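Local coordinates for TbpB (Actinobacillus pleuropneumoniae, PDB 3HOL), which probably captures host transferrin at the bacterial surface, as the lipoprotein component of a transferrin receptor used for iron acquisition, at residues Y148-K151 against F152-K155; F250-N253 against D254-F258. All coordinates share one frame; numbering follows the deposited sequence.

Interaction 1. Residues Y148-K151 against F152-K155; sequences YYTK and FIGK
Ile153 lays its branched side chain against the ring of Tyr148, with CG2 over one face and CD1 3.9 Å from Tyr148 CD2. CG1 stands anti to its own carbonyl carbon (chi1 -48°), a setting that carries CD1 back along the chain, within 3.9 Å of the methyl CG2 of Thr150 and 3.2 Å of Thr150 O. The tyrosine, buried itself, also meets the ring of His169, their planes nearly parallel.

Lys151 and Phe152, by contrast, are exposed, and their side chains run alongside each other in the same direction: CB of Lys151 lies 3.6 Å from CD2 of Phe152, and a bend at chi3 of the lysine brings its CE to 4.1 Å from CE2 of that ring. The peptide then reverses through a type II beta turn from Phe152 to Lys155, closed by Lys155 N donating to Phe152 O at 3.1 Å, with Gly154 at the positive-phi position. All this lies in the loop between strands 119-133 and 171-178 of the barrel region, where Arg140 anchors Gly154 O and Asn142 holds Lys155 NZ. Tyr148, Thr150 and Ile153 thus meet through apolar packing, an aliphatic branch on an aromatic face, while the bond that closes the turn joins backbone atoms.

Interaction 2. Residues F250-N253 against D254-F258; sequences FVAN and DKSLF
Asp254 OD1, which lies 3.4 Å from CB of Ala252, is gripped by two groups of one residue. Ser256 OG donates to this oxygen at 2.6 Å, arriving on the syn side near the carboxylate plane, while Ser256 N approaches from above that plane at 3.2 Å in a bent bond (141°) that makes an Asx turn. With chi1 at 68°, Asp254 CG sits between its own backbone N and carbonyl carbon, which places the carboxylate beside Ser256 N and OG. The two bonds should hold its rotation.

Chain reversal itself rests on a type I turn from Ala252 to Lys255, in which Lys255 N donates to Ala252 O at 2.8 Å. This is the tip of the antiparallel hairpin joining strands 245-251 and 257-265 of a beta barrel. Ala252 N reaches Leu257 O at 2.9 Å in a nearly straight bond (168°), whereas Leu257 N is buried without a partner.

One residue further from the turn on each strand, Val251 and Phe258 form a non-hydrogen-bonded pair, their side chains on the same face of the sheet and CG2 of the valine 4.0 Å from CD1 of the phenylalanine. Ala252 CB packs against Leu257 CB at 4.1 Å, and Leu257 CD2 lies obliquely to the Phe250 ring, which meets Tyr196 edge-to-face. Asn253 OD1 accepts a hydrogen bond from Gln232 N.

How the interactions relate
Both contacts belong to the first of the protein's two beta-barrel regions, with interaction 1 preceding interaction 2 along the chain. Their centres lie 19 Å apart and their nearest atoms about 8 Å, without touching. Interaction 1 shapes part of the long loop between strands 119-133 and 171-178; interaction 2 turns the hairpin between strands 245-251 and 257-265. Strand 119-133 relates them: it pairs with both 171-178 and 257-265, and its end meets each contact through backbone hydrogen bonds, Asn133 with Gly154 and Asn131 with Ser256. A long loop and a tight hairpin thus represent two ways of linking neighbouring strands in one curled antiparallel sheet.

Interaction 1. Residues Y148-K151 against F152-K155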
ATOM      1  N   TYR A 148      13.185  23.459  26.990  1.00 14.15           N
ATOM      2  CA  TYR A 148      13.966  22.339  26.401  1.00 14.95           C
ATOM      3  C   TYR A 148      15.105  21.841  27.300  1.00 15.71           C
ATOM      4  O   TYR A 148      15.602  22.599  28.166  1.00 15.94           O
ATOM      5  CB  TYR A 148      14.553  22.736  25.043  1.00 14.25           C
ATOM      6  CG  TYR A 148      13.528  23.316  24.092  1.00 14.46           C
ATOM      7  CD1 TYR A 148      12.606  22.482  23.444  1.00 14.53           C
ATOM      8  CD2 TYR A 148      13.480  24.693  23.831  1.00 15.60           C
ATOM      9  CE1 TYR A 148      11.653  22.993  22.563  1.00 14.12           C
ATOM     10  CE2 TYR A 148      12.492  25.233  22.939  1.00 17.86           C
ATOM     11  CZ  TYR A 148      11.609  24.360  22.310  1.00 16.68           C
ATOM     12  OH  TYR A 148      10.652  24.838  21.448  1.00 18.51           O
ATOM     13  N   TYR A 149      15.502  20.591  27.091  1.00 15.26           N
ATOM     14  CA  TYR A 149      16.597  19.984  27.852  1.00 17.19           C
ATOM     15  C   TYR A 149      17.967  20.264  27.222  1.00 17.54           C
ATOM     16  O   TYR A 149      18.940  19.531  27.472  1.00 20.25           O
ATOM     17  CB  TYR A 149      16.404  18.464  27.983  1.00 16.53           C
ATOM     18  CG  TYR A 149      15.146  18.004  28.670  1.00 17.67           C
ATOM     19  CD1 TYR A 149      15.013  18.057  30.057  1.00 19.89           C
ATOM     20  CD2 TYR A 149      14.100  17.445  27.924  1.00 20.19           C
ATOM     21  CE1 TYR A 149      13.844  17.615  30.682  1.00 20.00           C
ATOM     22  CE2 TYR A 149      12.946  17.008  28.521  1.00 18.60           C
ATOM     23  CZ  TYR A 149      12.824  17.084  29.899  1.00 19.16           C
ATOM     24  OH  TYR A 149      11.664  16.615  30.441  1.00 23.19           O
ATOM     25  N   THR A 150      18.062  21.294  26.389  1.00 17.85           N
ATOM     26  CA  THR A 150      19.337  21.621  25.728  1.00 17.53           C
ATOM     27  C   THR A 150      19.422  23.140  25.541  1.00 17.10           C
ATOM     28  O   THR A 150      18.446  23.827  25.782  1.00 17.21           O
ATOM     29  CB  THR A 150      19.488  20.832  24.361  1.00 17.90           C
ATOM     30  OG1 THR A 150      20.844  20.910  23.875  1.00 21.82           O
ATOM     31  CG2 THR A 150      18.486  21.327  23.317  1.00 16.07           C
ATOM     32  N   LYS A 151      20.603  23.643  25.168  1.00 17.00           N
ATOM     33  CA  LYS A 151      20.854  25.069  24.860  1.00 16.55           C
ATOM     34  C   LYS A 151      21.183  25.232  23.376  1.00 15.62           C
ATOM     35  O   LYS A 151      21.467  24.235  22.689  1.00 16.35           O
ATOM     36  CB  LYS A 151      22.051  25.599  25.689  1.00 15.73           C
ATOM     37  CG  LYS A 151      21.845  25.539  27.205  1.00 18.47           C
ATOM     38  CD  LYS A 151      23.079  26.061  28.035  1.00 18.77           C
ATOM     39  CE  LYS A 151      24.330  25.147  27.840  1.00 24.36           C
ATOM     40  NZ  LYS A 151      25.414  25.424  28.804  1.00 24.94           N
ATOM     41  N   PHE A 152      21.176  26.479  22.889  1.00 15.47           N
ATOM     42  CA  PHE A 152      21.574  26.783  21.501  1.00 14.93           C
ATOM     43  C   PHE A 152      20.616  26.012  20.549  1.00 14.64           C
ATOM     44  O   PHE A 152      21.019  25.185  19.725  1.00 14.69           O
ATOM     45  CB  PHE A 152      23.088  26.493  21.299  1.00 15.30           C
ATOM     46  CG  PHE A 152      23.967  27.133  22.385  1.00 14.42           C
ATOM     47  CD1 PHE A 152      24.002  28.525  22.531  1.00 16.20           C
ATOM     48  CD2 PHE A 152      24.666  26.353  23.293  1.00 12.40           C
ATOM     49  CE1 PHE A 152      24.788  29.140  23.529  1.00 18.73           C
ATOM     50  CE2 PHE A 152      25.448  26.965  24.315  1.00 14.91           C
ATOM     51  CZ  PHE A 152      25.503  28.347  24.424  1.00 13.90           C
ATOM     52  N   ILE A 153      19.342  26.340  20.702  1.00 14.65           N
ATOM     53  CA  ILE A 153      18.224  25.557  20.187  1.00 14.68           C
ATOM     54  C   ILE A 153      18.174  25.611  18.659  1.00 14.94           C
ATOM     55  O   ILE A 153      18.016  26.687  18.099  1.00 15.28           O
ATOM     56  CB  ILE A 153      16.881  26.074  20.734  1.00 15.43           C
ATOM     57  CG1 ILE A 153      16.923  26.292  22.258  1.00 14.62           C
ATOM     58  CG2 ILE A 153      15.773  25.057  20.397  1.00 15.11           C
ATOM     59  CD1 ILE A 153      17.289  25.033  23.009  1.00 14.97           C
ATOM     60  N   GLY A 154      18.302  24.450  18.022  1.00 14.44           N
ATOM     61  CA  GLY A 154      18.330  24.336  16.576  1.00 15.83           C
ATOM     62  C   GLY A 154      19.536  24.972  15.904  1.00 16.13           C
ATOM     63  O   GLY A 154      19.533  25.152  14.672  1.00 15.88           O
ATOM     64  N   LYS A 155      20.584  25.279  16.684  1.00 15.15           N
ATOM     65  CA  LYS A 155      21.758  25.948  16.113  1.00 15.52           C
ATOM     66  C   LYS A 155      22.733  24.978  15.519  1.00 14.89           C
ATOM     67  O   LYS A 155      22.633  24.663  14.330  1.00 16.85           O
ATOM     68  CB  LYS A 155      22.426  26.933  17.119  1.00 15.00           C
ATOM     69  CG  LYS A 155      21.499  28.053  17.513  1.00 17.03           C
ATOM     70  CD  LYS A 155      22.278  29.164  18.218  1.00 19.67           C
ATOM     71  CE  LYS A 155      21.803  30.552  17.881  1.00 24.26           C
ATOM     72  NZ  LYS A 155      22.758  31.573  18.436  1.00 25.05           N
TER

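Interaction 2. Residues F250-N253 against D254-F258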
ATOM      1  N   PHE A 250       5.439  15.384   6.749  1.00  7.09           N
ATOM      2  CA  PHE A 250       5.626  16.413   5.762  1.00  7.95           C
ATOM      3  C   PHE A 250       6.987  17.069   5.925  1.00  8.62           C
ATOM      4  O   PHE A 250       7.637  16.970   7.002  1.00  8.05           O
ATOM      5  CB  PHE A 250       4.504  17.471   5.759  1.00  7.36           C
ATOM      6  CG  PHE A 250       4.454  18.340   6.992  1.00  9.19           C
ATOM      7  CD1 PHE A 250       5.321  19.396   7.139  1.00  6.56           C
ATOM      8  CD2 PHE A 250       3.470  18.127   7.967  1.00  9.54           C
ATOM      9  CE1 PHE A 250       5.260  20.240   8.267  1.00 11.47           C
ATOM     10  CE2 PHE A 250       3.372  18.979   9.112  1.00 10.25           C
ATOM     11  CZ  PHE A 250       4.294  20.031   9.262  1.00 10.35           C
ATOM     12  N   VAL A 251       7.401  17.756   4.868  1.00  8.39           N
ATOM     13  CA  VAL A 251       8.660  18.533   4.924  1.00  9.83           C
ATOM     14  C   VAL A 251       8.382  20.003   4.608  1.00 10.71           C
ATOM     15  O   VAL A 251       7.709  20.306   3.606  1.00 11.25           O
ATOM     16  CB  VAL A 251       9.716  17.968   3.956  1.00  9.49           C
ATOM     17  CG1 VAL A 251      11.151  18.589   4.224  1.00 12.60           C
ATOM     18  CG2 VAL A 251       9.736  16.447   3.993  1.00 11.56           C
ATOM     19  N   ALA A 252       8.892  20.921   5.440  1.00 10.06           N
ATOM     20  CA  ALA A 252       8.737  22.362   5.163  1.00 10.58           C
ATOM     21  C   ALA A 252       9.287  22.670   3.746  1.00 10.40           C
ATOM     22  O   ALA A 252      10.297  22.061   3.321  1.00  9.68           O
ATOM     23  CB  ALA A 252       9.488  23.185   6.237  1.00  9.87           C
ATOM     24  N   ASN A 253       8.640  23.592   3.033  1.00 10.58           N
ATOM     25  CA  ASN A 253       9.048  23.933   1.682  1.00 12.86           C
ATOM     26  C   ASN A 253      10.488  24.500   1.617  1.00 13.65           C
ATOM     27  O   ASN A 253      11.155  24.297   0.636  1.00 15.03           O
ATOM     28  CB  ASN A 253       8.044  24.864   1.006  1.00 12.21           C
ATOM     29  CG  ASN A 253       6.707  24.218   0.802  1.00 15.88           C
ATOM     30  OD1 ASN A 253       6.566  22.975   0.715  1.00 13.64           O
ATOM     31  ND2 ASN A 253       5.688  25.061   0.732  1.00 17.95           N
ATOM     32  N   ASP A 254      10.972  25.121   2.693  1.00 13.86           N
ATOM     33  CA  ASP A 254      12.378  25.564   2.770  1.00 13.05           C
ATOM     34  C   ASP A 254      13.275  24.539   3.486  1.00 13.29           C
ATOM     35  O   ASP A 254      14.401  24.872   3.878  1.00 12.31           O
ATOM     36  CB  ASP A 254      12.464  26.913   3.486  1.00 13.35           C
ATOM     37  CG  ASP A 254      12.104  26.816   4.978  1.00 14.90           C
ATOM     38  OD1 ASP A 254      11.609  25.776   5.438  1.00 13.81           O
ATOM     39  OD2 ASP A 254      12.300  27.793   5.710  1.00 13.68           O
ATOM     40  N   LYS A 255      12.812  23.295   3.638  1.00 10.98           N
ATOM     41  CA  LYS A 255      13.627  22.230   4.275  1.00 11.62           C
ATOM     42  C   LYS A 255      14.083  22.509   5.730  1.00 10.35           C
ATOM     43  O   LYS A 255      15.060  21.931   6.190  1.00 10.65           O
ATOM     44  CB  LYS A 255      14.833  21.833   3.414  1.00 11.88           C
ATOM     45  CG  LYS A 255      14.497  21.465   1.956  1.00 15.73           C
ATOM     46  CD  LYS A 255      15.759  21.089   1.213  1.00 18.67           C
ATOM     47  CE  LYS A 255      15.417  20.351  -0.083  1.00 24.44           C
ATOM     48  NZ  LYS A 255      15.456  21.262  -1.228  1.00 24.38           N
ATOM     49  N   SER A 256      13.347  23.342   6.446  1.00 11.21           N
ATOM     50  CA  SER A 256      13.693  23.716   7.834  1.00 11.99           C
ATOM     51  C   SER A 256      13.004  22.840   8.906  1.00 12.72           C
ATOM     52  O   SER A 256      13.247  23.022  10.093  1.00 12.50           O
ATOM     53  CB  SER A 256      13.297  25.155   8.089  1.00 12.43           C
ATOM     54  OG  SER A 256      11.888  25.271   7.992  1.00 12.95           O
ATOM     55  N   LEU A 257      12.133  21.929   8.478  1.00 10.94           N
ATOM     56  CA  LEU A 257      11.371  21.092   9.413  1.00 11.58           C
ATOM     57  C   LEU A 257      10.899  19.820   8.740  1.00 11.47           C
ATOM     58  O   LEU A 257      10.525  19.838   7.551  1.00 11.46           O
ATOM     59  CB  LEU A 257      10.206  21.882  10.014  1.00 10.35           C
ATOM     60  CG  LEU A 257       9.867  21.239  11.354  1.00 12.48           C
ATOM     61  CD1 LEU A 257      10.182  22.119  12.575  1.00  9.42           C
ATOM     62  CD2 LEU A 257       8.462  20.697  11.304  1.00 11.59           C
ATOM     63  N   PHE A 258      10.965  18.711   9.487  1.00 11.50           N
ATOM     64  CA  PHE A 258      10.433  17.410   9.074  1.00  9.60           C
ATOM     65  C   PHE A 258       9.517  16.980  10.185  1.00 10.23           C
ATOM     66  O   PHE A 258       9.953  16.835  11.316  1.00  9.73           O
ATOM     67  CB  PHE A 258      11.602  16.429   8.914  1.00  9.70           C
ATOM     68  CG  PHE A 258      11.226  15.005   8.545  1.00  9.16           C
ATOM     69  CD1 PHE A 258      11.170  14.601   7.197  1.00  9.52           C
ATOM     70  CD2 PHE A 258      11.058  14.021   9.542  1.00  9.94           C
ATOM     71  CE1 PHE A 258      10.932  13.273   6.851  1.00  8.39           C
ATOM     72  CE2 PHE A 258      10.788  12.692   9.212  1.00 11.18           C
ATOM     73  CZ  PHE A 258      10.736  12.308   7.867  1.00 12.75           C
TER